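PDB 5ITG: sorbitol dehydrogenase from Gluconobacter oxydans, which probably oxidises D-sorbitol to L-sorbose, passing hydride to NADP in the manner of the mannitol dehydrogenase family. Local coordinates for residues Y82-T87 with L255-F260. Residues are numbered along the deposited sequence; the frame is centred on the assembly and turned at random.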
loop_
_atom_site.group_PDB
_atom_site.type_symbol
_atom_site.label_atom_id
_atom_site.label_comp_id
_atom_site.label_asym_id
_atom_site.label_seq_id
_atom_site.Cartn_x
_atom_site.Cartn_y
_atom_site.Cartn_z
ATOM N N TYR A 82 18.560 9.441 7.388
ATOM C CA TYR A 82 17.808 10.205 6.395
ATOM C C TYR A 82 16.707 10.989 7.091
ATOM O O TYR A 82 16.332 10.676 8.223
ATOM C CB TYR A 82 17.203 9.289 5.325
ATOM C CG TYR A 82 16.246 8.257 5.861
ATOM C CD1 TYR A 82 16.710 7.045 6.370
ATOM C CD2 TYR A 82 14.873 8.498 5.882
ATOM C CE1 TYR A 82 15.829 6.092 6.887
ATOM C CE2 TYR A 82 13.985 7.557 6.396
ATOM C CZ TYR A 82 14.470 6.356 6.897
ATOM O OH TYR A 82 13.597 5.425 7.412
ATOM N N SER A 83 16.193 12.017 6.428
ATOM C CA SER A 83 15.145 12.821 7.037
ATOM C C SER A 83 13.768 12.469 6.504
ATOM O O SER A 83 13.587 12.196 5.320
ATOM C CB SER A 83 15.402 14.311 6.814
ATOM O OG SER A 83 15.263 14.655 5.452
ATOM N N LEU A 84 12.798 12.477 7.402
ATOM C CA LEU A 84 11.429 12.177 7.040
ATOM C C LEU A 84 10.548 13.331 7.458
ATOM O O LEU A 84 10.428 13.632 8.645
ATOM C CB LEU A 84 10.947 10.895 7.728
ATOM C CG LEU A 84 9.445 10.606 7.580
ATOM C CD1 LEU A 84 9.079 10.514 6.103
ATOM C CD2 LEU A 84 9.091 9.304 8.301
ATOM N N THR A 85 9.953 13.993 6.474
ATOM C CA THR A 85 9.046 15.095 6.740
ATOM C C THR A 85 7.644 14.489 6.740
ATOM O O THR A 85 7.317 13.681 5.871
ATOM C CB THR A 85 9.128 16.168 5.637
ATOM O OG1 THR A 85 10.461 16.691 5.578
ATOM C CG2 THR A 85 8.155 17.311 5.923
ATOM N N GLU A 86 6.840 14.858 7.734
ATOM C CA GLU A 86 5.466 14.379 7.848
ATOM C C GLU A 86 4.545 15.589 7.727
ATOM O O GLU A 86 4.604 16.507 8.542
ATOM C CB GLU A 86 5.271 13.683 9.193
ATOM C CG GLU A 86 6.015 12.361 9.282
ATOM C CD GLU A 86 6.083 11.814 10.692
ATOM O OE1 GLU A 86 6.968 12.252 11.458
ATOM O OE2 GLU A 86 5.251 10.950 11.036
ATOM N N THR A 87 3.701 15.588 6.702
ATOM C CA THR A 87 2.798 16.709 6.450
ATOM C C THR A 87 1.327 16.404 6.714
ATOM O O THR A 87 0.763 15.481 6.132
ATOM C CB THR A 87 2.949 17.188 5.002
ATOM O OG1 THR A 87 4.329 17.482 4.748
ATOM C CG2 THR A 87 2.110 18.436 4.761
ATOM N N LEU A 255 12.650 12.397 2.174
ATOM C CA LEU A 255 11.356 11.907 1.725
ATOM C C LEU A 255 10.276 12.528 2.599
ATOM O O LEU A 255 10.558 13.064 3.681
ATOM C CB LEU A 255 11.285 10.372 1.768
ATOM C CG LEU A 255 11.115 9.625 3.092
ATOM C CD1 LEU A 255 10.929 8.143 2.799
ATOM C CD2 LEU A 255 12.317 9.848 3.988
ATOM N N VAL A 256 9.040 12.461 2.118
ATOM C CA VAL A 256 7.914 13.041 2.827
ATOM C C VAL A 256 6.722 12.084 2.796
ATOM O O VAL A 256 6.563 11.306 1.863
ATOM C CB VAL A 256 7.539 14.405 2.188
ATOM C CG1 VAL A 256 7.304 14.235 0.698
ATOM C CG2 VAL A 256 6.316 14.997 2.866
ATOM N N ALA A 257 5.903 12.135 3.836
ATOM C CA ALA A 257 4.731 11.271 3.921
ATOM C C ALA A 257 3.632 12.033 4.638
ATOM O O ALA A 257 3.905 13.034 5.303
ATOM C CB ALA A 257 5.071 9.998 4.691
ATOM N N GLU A 258 2.392 11.565 4.495
ATOM C CA GLU A 258 1.269 12.208 5.169
ATOM C C GLU A 258 1.426 11.882 6.648
ATOM O O GLU A 258 2.074 10.894 7.007
ATOM C CB GLU A 258 -0.068 11.657 4.644
ATOM C CG GLU A 258 -0.304 10.185 4.948
ATOM C CD GLU A 258 -1.623 9.666 4.392
ATOM O OE1 GLU A 258 -2.599 10.446 4.319
ATOM O OE2 GLU A 258 -1.690 8.468 4.044
ATOM N N ASP A 259 0.851 12.708 7.511
ATOM C CA ASP A 259 0.954 12.455 8.938
ATOM C C ASP A 259 0.227 11.161 9.304
ATOM O O ASP A 259 0.649 10.450 10.216
ATOM C CB ASP A 259 0.391 13.641 9.738
ATOM C CG ASP A 259 -1.083 13.860 9.503
ATOM O OD1 ASP A 259 -1.520 13.794 8.337
ATOM O OD2 ASP A 259 -1.808 14.118 10.491
ATOM N N PHE A 260 -0.852 10.850 8.586
ATOM C CA PHE A 260 -1.614 9.624 8.847
ATOM C C PHE A 260 -0.771 8.391 8.562
ATOM O O PHE A 260 0.008 8.367 7.614
ATOM C CB PHE A 260 -2.864 9.542 7.967
ATOM C CG PHE A 260 -3.611 8.237 8.107
ATOM C CD1 PHE A 260 -4.600 8.083 9.079
ATOM C CD2 PHE A 260 -3.289 7.143 7.301
ATOM C CE1 PHE A 260 -5.260 6.859 9.248
ATOM C CE2 PHE A 260 -3.945 5.911 7.463
ATOM C CZ PHE A 260 -4.930 5.773 8.439
HETATM O O HOH W 1 12.576 15.076 4.532
#
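The carbonyl oxygen of Leu255 is gripped twice: Thr85 N donates to Leu255 O over 3.0 Å in an almost straight bond (176°), and a water donates a second hydrogen bond to the same oxygen. That water also donates to Ser83 OG, itself hydrogen-bonded to Asp251, and bonds Thr85 OG1, tying both hydroxyls to the partner strand. Leu255 N to Ser83 O opens the ladder, which continues with Ala257 N to Thr85 O and Thr87 N to Ala257 O, each 2.9 Å. At its end Asp259 N, just past strand 255-258, reaches Thr87 O from above the carbonyl plane. Leu255, its CG set between backbone N and carbonyl carbon (chi1 76°), extends CD2 to the edge of the Tyr82 ring, 3.5 Å from CD2 of Tyr82. Its CG meets Leu84 CD1 at 3.7 Å, and the same Leu84 methyl reaches Ala257 CB; helices 35-39 and 41-46 cover the face that carries Leu84 and Leu255. On the Thr85 side, Val256 CG2 lies 3.7 Å from Thr87 OG1, a hydroxyl bonded to Ser93. Strand 82-87 pairs antiparallel with strand 93-106 and, through this parallel ladder, brings strand 255-258 into the mixed sheet of the Rossmann domain.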